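Side-chain contacts in Cow rumen GH26 endo-mannanase (Metagenome, PDB 6UEH), which hydrolyses internal beta-1,4-mannosidic bonds in mannans, probably including galactomannan, as an endo-acting glycoside hydrolase of family 26: residues A[210-215]-A[282-287]; A[237-242]-A[286-291]; A[271-274]-A[280-283]; A[273-278]-A[337-342]; A[342-347]-A[357-362]. One frame throughout, in Å; residues are numbered along the deposited sequence.

Overall arrangement
All five contacts belong to one sector of the family 26 catalytic barrel, and they illustrate how successive beta/alpha units are knitted together. Helix 280-301 serves interactions 1, 2 and 3, and helix 334-351 serves interactions 4 and 5. Interactions 1 and 2 have centres about 7 Å apart, as do interactions 3 and 4, which share Asp-273 and Cys-274. Between the helices, Tyr-343 OH is 2.7 Å from Asn-286 OD1, tying interaction 2 to interaction 5 at a centre distance of about 12 Å. In interaction 2 the chain leaving strand 234-238 carries His-240, whose NE2 holds an acetate together with His-312, on the side where the substrate cleft of such barrels probably lies.

Interaction 1 (A[210-215]-A[282-287]); sequences YNPLYG and NDYWNE
Pro-212 and Leu-213 press on Tyr-284, joining the loop after strand 202-206 of the (beta/alpha)8 barrel to helix 280-301. The loop is folded as an Asx turn extended to an Asx motif. Apolar contact dominates. With CG opposite its own backbone N (chi1 174°), Tyr-284 reaches from the helix into the loop, where both loop side chains cross it at about a right angle. Leu-213 brings CG to 3.6 Å from Tyr-284 CE1 and CD1 to 3.2 Å from Tyr-284 OH, while Pro-212 sets CG 3.9 Å from Tyr-284 CE1. Farther along the helix, Pro-212 CB lies 3.7 Å from Glu-287 OE1, a carbon-to-oxygen approach at the partly exposed margin.

The polar bonds go to partners other than the facing segment. The phenol oxygen of Tyr-284 is hydrogen-bonded to the backbone oxygen of Asn-242, so its polar end is satisfied although the residue is buried. A phenylalanine at Tyr-284 would probably keep much of the carbon contact but leave the Asn-242 carbonyl without this mate. The loop in turn keeps its shape through bonds of its own at Asn-211, whose OD1 accepts two backbone N-H groups, both tilted less than 20° from its carbonyl plane: Leu-213 N at 2.8 Å and, more nearly straight at 171°, Tyr-214 N, also 2.8 Å from Asn-211 OD1.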
# COMPACT_ATOMS: atom_id res chain seq x y z
N TYR A 210 23.73 -4.80 10.73
CA TYR A 210 24.83 -5.42 10.00
C TYR A 210 25.41 -4.42 9.01
O TYR A 210 25.38 -4.64 7.80
CB TYR A 210 24.37 -6.68 9.26
CG TYR A 210 23.76 -7.76 10.13
CD1 TYR A 210 24.56 -8.74 10.71
CD2 TYR A 210 22.39 -7.82 10.35
CE1 TYR A 210 24.01 -9.74 11.50
CE2 TYR A 210 21.83 -8.81 11.13
CZ TYR A 210 22.64 -9.77 11.70
OH TYR A 210 22.08 -10.76 12.48
N ASN A 211 25.94 -3.31 9.53
CA ASN A 211 26.41 -2.20 8.69
C ASN A 211 27.90 -1.90 8.91
O ASN A 211 28.47 -2.32 9.91
CB ASN A 211 25.56 -0.95 8.96
CG ASN A 211 25.80 -0.38 10.34
OD1 ASN A 211 26.77 0.35 10.56
ND2 ASN A 211 24.90 -0.69 11.27
N PRO A 212 28.53 -1.16 7.98
CA PRO A 212 29.97 -0.89 8.10
C PRO A 212 30.35 0.24 9.06
O PRO A 212 31.54 0.52 9.20
CB PRO A 212 30.37 -0.51 6.66
CG PRO A 212 29.24 -0.97 5.79
CD PRO A 212 28.02 -0.82 6.64
N LEU A 213 29.37 0.87 9.70
CA LEU A 213 29.64 2.05 10.52
C LEU A 213 29.70 1.75 12.01
O LEU A 213 30.64 2.14 12.70
CB LEU A 213 28.57 3.12 10.25
CG LEU A 213 28.51 3.63 8.81
CD1 LEU A 213 27.36 4.61 8.63
CD2 LEU A 213 29.83 4.27 8.41
N TYR A 214 28.67 1.08 12.52
CA TYR A 214 28.58 0.72 13.93
C TYR A 214 28.08 -0.71 14.06
O TYR A 214 27.46 -1.07 15.06
CB TYR A 214 27.66 1.69 14.67
CG TYR A 214 26.30 1.85 14.03
CD1 TYR A 214 26.09 2.79 13.02
CD2 TYR A 214 25.22 1.06 14.42
CE1 TYR A 214 24.85 2.94 12.43
CE2 TYR A 214 23.98 1.21 13.83
CZ TYR A 214 23.79 2.15 12.83
OH TYR A 214 22.56 2.30 12.24
N GLY A 215 28.37 -1.51 13.05
CA GLY A 215 27.82 -2.85 12.94
C GLY A 215 28.11 -3.78 14.09
O GLY A 215 29.20 -3.76 14.67
N ASN A 282 29.49 5.23 -3.59
CA ASN A 282 29.36 3.91 -4.18
C ASN A 282 30.14 2.85 -3.40
O ASN A 282 29.67 1.73 -3.22
CB ASN A 282 29.83 3.93 -5.63
CG ASN A 282 29.71 2.58 -6.31
OD1 ASN A 282 30.71 1.94 -6.64
ND2 ASN A 282 28.47 2.13 -6.52
N ASP A 283 31.33 3.23 -2.93
CA ASP A 283 32.16 2.32 -2.15
C ASP A 283 31.49 1.96 -0.83
O ASP A 283 31.50 0.80 -0.42
CB ASP A 283 33.54 2.93 -1.88
CG ASP A 283 34.44 2.91 -3.11
OD1 ASP A 283 34.16 2.14 -4.05
OD2 ASP A 283 35.44 3.65 -3.12
N TYR A 284 30.90 2.95 -0.16
CA TYR A 284 30.18 2.68 1.08
C TYR A 284 28.95 1.81 0.83
O TYR A 284 28.73 0.83 1.53
CB TYR A 284 29.74 3.97 1.79
CG TYR A 284 28.87 3.66 2.99
CD1 TYR A 284 29.44 3.16 4.16
CD2 TYR A 284 27.49 3.81 2.94
CE1 TYR A 284 28.66 2.85 5.25
CE2 TYR A 284 26.70 3.50 4.03
CZ TYR A 284 27.29 3.02 5.18
OH TYR A 284 26.51 2.70 6.27
N TRP A 285 28.16 2.21 -0.17
CA TRP A 285 26.95 1.49 -0.55
C TRP A 285 27.26 0.03 -0.83
O TRP A 285 26.55 -0.87 -0.38
CB TRP A 285 26.32 2.19 -1.77
CG TRP A 285 25.02 1.62 -2.31
CD1 TRP A 285 24.73 1.37 -3.62
CD2 TRP A 285 23.84 1.28 -1.56
NE1 TRP A 285 23.45 0.88 -3.74
CE2 TRP A 285 22.88 0.81 -2.49
CE3 TRP A 285 23.49 1.32 -0.21
CZ2 TRP A 285 21.61 0.38 -2.11
CZ3 TRP A 285 22.23 0.89 0.17
CH2 TRP A 285 21.31 0.43 -0.78
N ASN A 286 28.36 -0.22 -1.55
CA ASN A 286 28.78 -1.58 -1.84
C ASN A 286 29.18 -2.37 -0.60
O ASN A 286 28.90 -3.56 -0.50
CB ASN A 286 29.94 -1.58 -2.85
CG ASN A 286 29.47 -1.32 -4.27
OD1 ASN A 286 28.32 -1.60 -4.61
ND2 ASN A 286 30.35 -0.78 -5.10
N GLU A 287 29.84 -1.70 0.35
CA GLU A 287 30.21 -2.35 1.61
C GLU A 287 28.97 -2.74 2.41
O GLU A 287 28.91 -3.82 2.99
CB GLU A 287 31.10 -1.44 2.45
CG GLU A 287 32.52 -1.29 1.94
CD GLU A 287 33.43 -0.61 2.95
OE1 GLU A 287 33.05 -0.55 4.14
OE2 GLU A 287 34.51 -0.13 2.56

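Interaction 2 (A[237-242]-A[286-291]); sequences ASWHIN and NEAIKM. With ACT (acetate ion), chain D.
Trp-239 and Ile-241 make a buried, mainly apolar contact with Ala-288 and Ile-289, where the chain leaving barrel strand 234-238 meets helix 280-301. Ile-241 CD1 lies 3.7 Å from Ala-288 CB, and the small methyl leaves the helix backbone within reach of the indole. Trp-239 holds CG opposite its backbone N (chi1 -174°), which carries the benzo end to the helix: CZ2 is 4.1 Å from Ala-288 CB, and Ile-289 CG1 comes to the ring edge, 4.0 Å from Trp-239 CH2. Within the strand exit, Ile-241 CB sits over one face of the same indole, toward its rim.

A water adds a polar link. It accepts from Trp-239 NE1 at 3.2 Å, lying in the ring plane, and donates to Ala-288 O at 2.7 Å, so the water satisfies the indole N-H and links it to the helix carbonyl. His-240, centre of an inverse gamma turn, faces elsewhere: His-240 NE2 donates to acetate O at 2.6 Å (161°), the ion probably coming from the crystallisation liquor, and Asp-206 holds ND1.

Strand 234-238 and helix 280-301 begin a beta-alpha-beta crossover to the adjacent parallel strand 306-309, while Leu-344 of helix 334-351 touches both Trp-239 and Ile-289.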
# COMPACT_ATOMS: atom_id res chain seq x y z
N ALA A 237 11.49 -8.69 6.04
CA ALA A 237 12.53 -7.84 6.62
C ALA A 237 12.77 -6.56 5.84
O ALA A 237 12.84 -6.57 4.61
CB ALA A 237 13.82 -8.62 6.76
N SER A 238 12.91 -5.46 6.57
CA SER A 238 13.33 -4.19 6.00
C SER A 238 14.82 -4.00 6.24
O SER A 238 15.48 -4.87 6.80
CB SER A 238 12.51 -3.03 6.58
OG SER A 238 12.41 -3.13 7.99
N TRP A 239 15.35 -2.85 5.83
CA TRP A 239 16.79 -2.61 5.89
C TRP A 239 17.07 -1.13 6.11
O TRP A 239 17.37 -0.41 5.16
CB TRP A 239 17.46 -3.11 4.61
CG TRP A 239 18.96 -3.05 4.59
CD1 TRP A 239 19.81 -3.22 5.65
CD2 TRP A 239 19.79 -2.80 3.45
NE1 TRP A 239 21.11 -3.09 5.23
CE2 TRP A 239 21.13 -2.83 3.88
CE3 TRP A 239 19.53 -2.55 2.09
CZ2 TRP A 239 22.20 -2.62 3.02
CZ3 TRP A 239 20.60 -2.35 1.23
CH2 TRP A 239 21.92 -2.38 1.70
N HIS A 240 16.98 -0.68 7.36
CA HIS A 240 17.22 0.72 7.70
C HIS A 240 18.71 1.07 7.67
O HIS A 240 19.27 1.50 8.68
CB HIS A 240 16.64 1.06 9.08
CG HIS A 240 15.15 1.21 9.10
ND1 HIS A 240 14.29 0.13 9.08
CD2 HIS A 240 14.37 2.31 9.14
CE1 HIS A 240 13.04 0.57 9.11
NE2 HIS A 240 13.07 1.89 9.15
N ILE A 241 19.34 0.89 6.52
CA ILE A 241 20.77 1.13 6.40
C ILE A 241 21.10 2.62 6.49
O ILE A 241 20.60 3.44 5.71
CB ILE A 241 21.33 0.53 5.08
CG1 ILE A 241 22.82 0.85 4.93
CG2 ILE A 241 20.53 1.00 3.86
CD1 ILE A 241 23.70 0.22 6.00
N ASN A 242 21.92 2.97 7.47
CA ASN A 242 22.31 4.36 7.70
C ASN A 242 23.51 4.79 6.86
O ASN A 242 24.28 3.96 6.37
CB ASN A 242 22.64 4.58 9.18
CG ASN A 242 21.41 4.62 10.07
OD1 ASN A 242 20.46 3.86 9.87
ND2 ASN A 242 21.42 5.52 11.05
N ASN A 286 28.36 -0.22 -1.55
CA ASN A 286 28.78 -1.58 -1.84
C ASN A 286 29.18 -2.37 -0.60
O ASN A 286 28.90 -3.56 -0.50
CB ASN A 286 29.94 -1.58 -2.85
CG ASN A 286 29.47 -1.32 -4.27
OD1 ASN A 286 28.32 -1.60 -4.61
ND2 ASN A 286 30.35 -0.78 -5.10
N GLU A 287 29.84 -1.70 0.35
CA GLU A 287 30.21 -2.35 1.61
C GLU A 287 28.97 -2.74 2.41
O GLU A 287 28.91 -3.82 2.99
CB GLU A 287 31.10 -1.44 2.45
CG GLU A 287 32.52 -1.29 1.94
CD GLU A 287 33.43 -0.61 2.95
OE1 GLU A 287 33.05 -0.55 4.14
OE2 GLU A 287 34.51 -0.13 2.56
N ALA A 288 27.98 -1.85 2.43
CA ALA A 288 26.73 -2.11 3.13
C ALA A 288 25.98 -3.27 2.48
O ALA A 288 25.42 -4.13 3.17
CB ALA A 288 25.86 -0.87 3.17
N ILE A 289 25.96 -3.29 1.15
CA ILE A 289 25.32 -4.37 0.41
C ILE A 289 26.03 -5.70 0.69
O ILE A 289 25.38 -6.74 0.86
CB ILE A 289 25.32 -4.09 -1.10
CG1 ILE A 289 24.39 -2.92 -1.42
CG2 ILE A 289 24.87 -5.32 -1.89
CD1 ILE A 289 24.46 -2.47 -2.86
N LYS A 290 27.36 -5.65 0.77
CA LYS A 290 28.17 -6.84 1.05
C LYS A 290 27.81 -7.45 2.40
O LYS A 290 27.64 -8.66 2.52
CB LYS A 290 29.66 -6.49 1.02
CG LYS A 290 30.59 -7.67 1.29
CD LYS A 290 32.04 -7.23 1.42
CE LYS A 290 32.24 -6.31 2.61
NZ LYS A 290 33.67 -5.94 2.84
N MET A 291 27.68 -6.60 3.42
CA MET A 291 27.38 -7.07 4.77
C MET A 291 25.95 -7.60 4.85
O MET A 291 25.67 -8.57 5.56
CB MET A 291 27.60 -5.96 5.79
CG MET A 291 29.05 -5.49 5.85
SD MET A 291 29.41 -4.47 7.29
CE MET A 291 31.16 -4.16 7.03
C ACT D . 9.94 2.67 9.62
O ACT D . 10.97 3.37 9.75
OXT ACT D . 9.96 1.84 8.69
CH3 ACT D . 8.77 2.81 10.54
O HOH W 1 24.23 -3.52 5.57

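Interaction 3 (A[271-274]-A[280-283])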
# COMPACT_ATOMS: atom_id res chain seq x y z
N THR A 271 23.11 11.03 -2.62
CA THR A 271 22.30 9.85 -2.91
C THR A 271 22.52 9.31 -4.32
O THR A 271 22.71 8.10 -4.51
CB THR A 271 20.80 10.15 -2.71
OG1 THR A 271 20.53 10.36 -1.32
CG2 THR A 271 19.95 8.98 -3.20
N ALA A 272 22.49 10.19 -5.31
CA ALA A 272 22.62 9.79 -6.71
C ALA A 272 23.96 9.12 -7.00
O ALA A 272 24.08 8.32 -7.92
CB ALA A 272 22.42 10.99 -7.62
N ASP A 273 24.98 9.44 -6.21
CA ASP A 273 26.33 8.93 -6.47
C ASP A 273 26.56 7.52 -5.94
O ASP A 273 27.57 6.90 -6.26
CB ASP A 273 27.38 9.88 -5.88
CG ASP A 273 27.59 11.11 -6.73
OD1 ASP A 273 27.15 11.11 -7.90
OD2 ASP A 273 28.20 12.09 -6.23
N CYS A 274 25.63 7.01 -5.14
CA CYS A 274 25.82 5.69 -4.54
C CYS A 274 25.83 4.59 -5.60
O CYS A 274 26.30 3.48 -5.36
CB CYS A 274 24.75 5.39 -3.49
SG CYS A 274 23.12 4.96 -4.13
N LYS A 280 32.98 7.67 -3.31
CA LYS A 280 32.97 7.15 -1.94
C LYS A 280 31.56 6.69 -1.56
O LYS A 280 31.40 5.74 -0.79
CB LYS A 280 33.47 8.21 -0.96
CG LYS A 280 33.64 7.70 0.47
CD LYS A 280 34.38 8.71 1.33
CE LYS A 280 33.65 10.03 1.40
NZ LYS A 280 34.44 11.06 2.14
N GLU A 281 30.55 7.36 -2.11
CA GLU A 281 29.16 6.95 -1.92
C GLU A 281 28.96 5.52 -2.40
O GLU A 281 28.34 4.70 -1.72
CB GLU A 281 28.21 7.89 -2.65
CG GLU A 281 27.89 9.19 -1.91
CD GLU A 281 28.92 10.28 -2.16
OE1 GLU A 281 29.96 9.99 -2.78
OE2 GLU A 281 28.67 11.43 -1.73
N ASN A 282 29.49 5.23 -3.59
CA ASN A 282 29.36 3.91 -4.18
C ASN A 282 30.14 2.85 -3.40
O ASN A 282 29.67 1.73 -3.22
CB ASN A 282 29.83 3.93 -5.63
CG ASN A 282 29.71 2.58 -6.31
OD1 ASN A 282 30.71 1.94 -6.64
ND2 ASN A 282 28.47 2.13 -6.52
N ASP A 283 31.33 3.23 -2.93
CA ASP A 283 32.16 2.32 -2.15
C ASP A 283 31.49 1.96 -0.83
O ASP A 283 31.50 0.80 -0.42
CB ASP A 283 33.54 2.93 -1.88
CG ASP A 283 34.44 2.91 -3.11
OD1 ASP A 283 34.16 2.14 -4.05
OD2 ASP A 283 35.44 3.65 -3.12
O HOH W 2 30.47 11.82 -4.73
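Glu-281 and Asp-273 lie side by side where a 3-10 turn, in the long loop that leads into helix 280-301 of the beta/alpha barrel, packs against the helix's first turn. Their CB atoms are 3.9 Å apart, and the two acidic chains run on from there in company. Glu-281 is not extended but bent at its second torsion (chi2 85°), which folds its carboxylate back beside Asp-273 CB.

The carboxylates thus come close, Asp-273 OD2 standing 4.4 Å from Glu-281 OE1. One water sits between them and donates to both, at 2.7 Å from Asp-273 OD2 and 2.7 Å from Glu-281 OE1, which probably eases the repulsion between like charges. The other oxygen, Glu-281 OE2, accepts from the backbone N of Lys-270.

On another side of the helix turn, Asn-282 is turned toward the backbone of Cys-274, and Tyr-343 is a further partner of its amide. Cys-274 O receives a C-H contact from Asn-282 CA at 3.3 Å. It also accepts a nearly straight hydrogen bond (167°) from Asn-282 ND2 at 2.8 Å: the oxygen lies almost in the amide plane, whereas the nitrogen stands 42° out of the carbonyl plane.

Interaction 4 (A[273-278]-A[337-342])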
# COMPACT_ATOMS: atom_id res chain seq x y z
N ASP A 273 24.98 9.44 -6.21
CA ASP A 273 26.33 8.93 -6.47
C ASP A 273 26.56 7.52 -5.94
O ASP A 273 27.57 6.90 -6.26
CB ASP A 273 27.38 9.88 -5.88
CG ASP A 273 27.59 11.11 -6.73
OD1 ASP A 273 27.15 11.11 -7.90
OD2 ASP A 273 28.20 12.09 -6.23
N CYS A 274 25.63 7.01 -5.14
CA CYS A 274 25.82 5.69 -4.54
C CYS A 274 25.83 4.59 -5.60
O CYS A 274 26.30 3.48 -5.36
CB CYS A 274 24.75 5.39 -3.49
SG CYS A 274 23.12 4.96 -4.13
N ILE A 275 25.32 4.90 -6.79
CA ILE A 275 25.34 3.95 -7.90
C ILE A 275 26.30 4.39 -8.99
O ILE A 275 26.23 3.90 -10.13
CB ILE A 275 23.93 3.76 -8.50
CG1 ILE A 275 23.37 5.10 -8.97
CG2 ILE A 275 23.01 3.12 -7.48
CD1 ILE A 275 22.01 5.00 -9.63
N LYS A 276 27.20 5.31 -8.66
CA LYS A 276 28.18 5.79 -9.62
C LYS A 276 29.59 5.31 -9.27
O LYS A 276 30.12 5.63 -8.21
CB LYS A 276 28.15 7.32 -9.70
CG LYS A 276 26.91 7.86 -10.40
CD LYS A 276 27.00 9.36 -10.60
CE LYS A 276 25.79 9.89 -11.35
NZ LYS A 276 25.69 9.32 -12.72
N LYS A 277 30.16 4.54 -10.19
CA LYS A 277 31.51 3.99 -10.06
C LYS A 277 32.56 5.05 -9.72
O LYS A 277 32.61 6.10 -10.35
CB LYS A 277 31.91 3.28 -11.35
CG LYS A 277 33.26 2.59 -11.27
CD LYS A 277 33.24 1.49 -10.24
CE LYS A 277 34.54 0.70 -10.24
NZ LYS A 277 34.52 -0.30 -9.15
N GLY A 278 33.40 4.76 -8.74
CA GLY A 278 34.54 5.62 -8.44
C GLY A 278 34.28 6.65 -7.37
O GLY A 278 35.15 7.48 -7.07
N TYR A 337 15.90 6.98 -7.63
CA TYR A 337 15.54 5.92 -6.70
C TYR A 337 15.36 4.57 -7.39
O TYR A 337 15.86 3.56 -6.92
CB TYR A 337 14.25 6.26 -5.93
CG TYR A 337 13.68 5.04 -5.24
CD1 TYR A 337 14.27 4.54 -4.09
CD2 TYR A 337 12.59 4.37 -5.77
CE1 TYR A 337 13.76 3.42 -3.46
CE2 TYR A 337 12.08 3.24 -5.15
CZ TYR A 337 12.67 2.77 -4.00
OH TYR A 337 12.16 1.65 -3.37
N VAL A 338 14.63 4.57 -8.50
CA VAL A 338 14.38 3.35 -9.26
C VAL A 338 15.70 2.74 -9.72
O VAL A 338 15.88 1.52 -9.69
CB VAL A 338 13.45 3.60 -10.47
CG1 VAL A 338 13.39 2.38 -11.38
CG2 VAL A 338 12.06 3.98 -10.00
N GLU A 339 16.63 3.59 -10.14
CA GLU A 339 17.96 3.13 -10.56
C GLU A 339 18.70 2.48 -9.39
O GLU A 339 19.40 1.49 -9.57
CB GLU A 339 18.77 4.29 -11.14
CG GLU A 339 18.19 4.86 -12.43
CD GLU A 339 18.99 6.03 -12.97
OE1 GLU A 339 18.44 6.79 -13.80
OE2 GLU A 339 20.16 6.20 -12.57
N ILE A 340 18.53 3.03 -8.19
CA ILE A 340 19.15 2.47 -6.99
C ILE A 340 18.55 1.10 -6.67
O ILE A 340 19.28 0.16 -6.33
CB ILE A 340 18.99 3.40 -5.78
CG1 ILE A 340 19.74 4.72 -6.03
CG2 ILE A 340 19.50 2.73 -4.51
CD1 ILE A 340 19.62 5.72 -4.90
N TRP A 341 17.23 0.98 -6.78
CA TRP A 341 16.55 -0.30 -6.57
C TRP A 341 17.07 -1.36 -7.54
O TRP A 341 17.37 -2.48 -7.14
CB TRP A 341 15.04 -0.14 -6.74
CG TRP A 341 14.28 -1.44 -6.61
CD1 TRP A 341 14.09 -2.38 -7.58
CD2 TRP A 341 13.61 -1.93 -5.44
NE1 TRP A 341 13.34 -3.43 -7.09
CE2 TRP A 341 13.04 -3.18 -5.78
CE3 TRP A 341 13.44 -1.44 -4.14
CZ2 TRP A 341 12.31 -3.94 -4.86
CZ3 TRP A 341 12.71 -2.20 -3.23
CH2 TRP A 341 12.16 -3.43 -3.60
N LYS A 342 17.16 -0.99 -8.81
CA LYS A 342 17.65 -1.91 -9.83
C LYS A 342 19.10 -2.31 -9.55
O LYS A 342 19.49 -3.45 -9.76
CB LYS A 342 17.53 -1.29 -11.22
CG LYS A 342 16.09 -1.10 -11.69
CD LYS A 342 16.03 -0.56 -13.10
CE LYS A 342 14.59 -0.40 -13.57
NZ LYS A 342 14.51 0.16 -14.95
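Ile-275 is the wedge of this contact, sending its two branches to neighbouring residues of helix 334-351. Its CD1 methyl lies 3.6 Å from Glu-339 CB and 3.7 Å from Glu-339 OE2, so it rests against the acidic chain at the partly exposed border. The other branch goes to the buried side, with Ile-275 CG2 3.9 Å from Ile-340 CG1. In both pairs the side chains cross at about a right angle. Cys-274 adds its sulfur from beside Ile-275, Cys-274 SG being 3.7 Å from Ile-340 CD1.

Behind this first shell, torsions and polar partners place the groups. Ile-275 carries CG1 between its backbone N and carbonyl carbon (chi1 57°), which places CG2 opposite the carbonyl carbon and sends CD1 and CG2 to consecutive residues of the helix. The loop is drawn into a turn by Lys-276 N donating to Asp-273 O at 2.9 Å. Glu-339 is extended beyond CG, and its OE1 forms a salt bridge with Lys-335. Farther in, Trp-285 of helix 280-301 touches both Cys-274 and Ile-340, and so backs the buried half.

The arrangement belongs to the outer layer of a (beta/alpha)8 barrel: the loop leading into one outer helix, 280-301, lies against the next one, 334-351.

Interaction 5 (A[342-347]-A[357-362]); sequences KYLYDK and LIWEQN
Tyr-345 and Trp-359 are swung together by their first torsions: the tyrosine CG lies opposite its backbone N (chi1 -173°), and the indole leans back beside the strand N (chi1 -64°). The CD2-CE2 side of the phenol ring then comes down over one face of the indole. Tyr-345 CD2 is 3.6 Å from Trp-359 CD2, and Tyr-345 CE2 is 3.6 Å from Trp-359 NE1. The planes stay inclined at 40°, so the pair is oblique. The far end of the indole slides under the helix backbone, Trp-359 CH2 being 3.6 Å from Tyr-345 CA, and Leu-344 CG flanks it at 4.3 Å from Trp-359 CZ3.

Replacing Trp-359 by an alanine is likely to open a gap between helix 334-351 and strand 357-362 and to take away the face on which Tyr-345 CD2 and CE2 rest. Because the polar end of Tyr-345 is engaged by Ser-146 and the two segments meet mostly through ring and alkyl carbons, the join probably rests mainly on dispersion and the burial of apolar surface.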
# COMPACT_ATOMS: atom_id res chain seq x y z
N LYS A 342 17.16 -0.99 -8.81
CA LYS A 342 17.65 -1.91 -9.83
C LYS A 342 19.10 -2.31 -9.55
O LYS A 342 19.49 -3.45 -9.76
CB LYS A 342 17.53 -1.29 -11.22
CG LYS A 342 16.09 -1.10 -11.69
CD LYS A 342 16.03 -0.56 -13.10
CE LYS A 342 14.59 -0.40 -13.57
NZ LYS A 342 14.51 0.16 -14.95
N TYR A 343 19.89 -1.35 -9.06
CA TYR A 343 21.27 -1.60 -8.68
C TYR A 343 21.35 -2.69 -7.62
O TYR A 343 22.11 -3.65 -7.76
CB TYR A 343 21.94 -0.31 -8.18
CG TYR A 343 23.41 -0.44 -7.86
CD1 TYR A 343 23.84 -0.88 -6.61
CD2 TYR A 343 24.38 -0.09 -8.80
CE1 TYR A 343 25.19 -0.99 -6.32
CE2 TYR A 343 25.73 -0.19 -8.51
CZ TYR A 343 26.13 -0.64 -7.26
OH TYR A 343 27.47 -0.75 -6.98
N LEU A 344 20.57 -2.53 -6.55
CA LEU A 344 20.55 -3.49 -5.45
C LEU A 344 20.06 -4.85 -5.92
O LEU A 344 20.63 -5.88 -5.57
CB LEU A 344 19.68 -2.97 -4.31
CG LEU A 344 19.52 -3.91 -3.10
CD1 LEU A 344 20.88 -4.20 -2.45
CD2 LEU A 344 18.55 -3.32 -2.09
N TYR A 345 18.99 -4.84 -6.71
CA TYR A 345 18.41 -6.07 -7.25
C TYR A 345 19.43 -6.84 -8.07
O TYR A 345 19.60 -8.05 -7.89
CB TYR A 345 17.18 -5.74 -8.10
CG TYR A 345 16.39 -6.94 -8.59
CD1 TYR A 345 16.83 -7.70 -9.66
CD2 TYR A 345 15.18 -7.28 -8.00
CE1 TYR A 345 16.11 -8.79 -10.12
CE2 TYR A 345 14.44 -8.36 -8.45
CZ TYR A 345 14.91 -9.11 -9.51
OH TYR A 345 14.19 -10.19 -9.97
N ASP A 346 20.11 -6.14 -8.97
CA ASP A 346 21.11 -6.75 -9.82
C ASP A 346 22.31 -7.24 -9.02
O ASP A 346 22.85 -8.32 -9.28
CB ASP A 346 21.57 -5.78 -10.91
CG ASP A 346 20.49 -5.49 -11.93
OD1 ASP A 346 19.48 -6.22 -11.95
OD2 ASP A 346 20.66 -4.54 -12.73
N LYS A 347 22.74 -6.44 -8.04
CA LYS A 347 23.88 -6.81 -7.21
C LYS A 347 23.63 -8.08 -6.41
O LYS A 347 24.46 -8.98 -6.38
CB LYS A 347 24.25 -5.66 -6.26
CG LYS A 347 25.27 -4.68 -6.82
CD LYS A 347 26.62 -5.35 -7.02
CE LYS A 347 27.68 -4.35 -7.47
NZ LYS A 347 27.39 -3.77 -8.81
N LEU A 357 14.77 -14.47 -2.32
CA LEU A 357 14.10 -13.25 -1.90
C LEU A 357 12.81 -12.98 -2.67
O LEU A 357 12.75 -13.15 -3.88
CB LEU A 357 15.04 -12.05 -2.06
CG LEU A 357 16.42 -12.19 -1.43
CD1 LEU A 357 17.27 -10.96 -1.73
CD2 LEU A 357 16.30 -12.42 0.08
N ILE A 358 11.79 -12.55 -1.93
CA ILE A 358 10.57 -12.03 -2.53
C ILE A 358 10.61 -10.51 -2.40
O ILE A 358 10.45 -9.97 -1.31
CB ILE A 358 9.30 -12.59 -1.86
CG1 ILE A 358 9.28 -14.12 -1.98
CG2 ILE A 358 8.05 -11.99 -2.48
CD1 ILE A 358 8.05 -14.77 -1.38
N TRP A 359 10.86 -9.83 -3.52
CA TRP A 359 11.12 -8.40 -3.49
C TRP A 359 9.84 -7.58 -3.34
O TRP A 359 9.02 -7.51 -4.25
CB TRP A 359 11.87 -7.98 -4.76
CG TRP A 359 13.23 -8.59 -4.88
CD1 TRP A 359 13.54 -9.86 -5.30
CD2 TRP A 359 14.48 -7.96 -4.56
NE1 TRP A 359 14.90 -10.05 -5.27
CE2 TRP A 359 15.50 -8.90 -4.82
CE3 TRP A 359 14.83 -6.69 -4.09
CZ2 TRP A 359 16.85 -8.62 -4.62
CZ3 TRP A 359 16.17 -6.41 -3.89
CH2 TRP A 359 17.16 -7.37 -4.16
N GLU A 360 9.68 -6.96 -2.17
CA GLU A 360 8.53 -6.11 -1.91
C GLU A 360 8.92 -4.64 -1.93
O GLU A 360 9.79 -4.21 -1.17
CB GLU A 360 7.88 -6.45 -0.56
CG GLU A 360 6.66 -5.60 -0.24
CD GLU A 360 5.91 -6.08 0.98
OE1 GLU A 360 6.55 -6.65 1.89
OE2 GLU A 360 4.68 -5.89 1.04
N GLN A 361 8.28 -3.88 -2.80
CA GLN A 361 8.55 -2.46 -2.90
C GLN A 361 7.36 -1.64 -2.42
O GLN A 361 6.22 -1.91 -2.81
CB GLN A 361 8.90 -2.08 -4.34
CG GLN A 361 9.27 -0.61 -4.52
CD GLN A 361 9.74 -0.29 -5.92
OE1 GLN A 361 9.03 -0.52 -6.90
NE2 GLN A 361 10.96 0.23 -6.03
N ASN A 362 7.62 -0.66 -1.56
CA ASN A 362 6.58 0.25 -1.12
C ASN A 362 6.15 1.18 -2.24
O ASN A 362 6.97 1.61 -3.06
CB ASN A 362 7.05 1.07 0.08
CG ASN A 362 6.78 0.38 1.41
OD1 ASN A 362 7.71 0.08 2.16
ND2 ASN A 362 5.51 0.13 1.71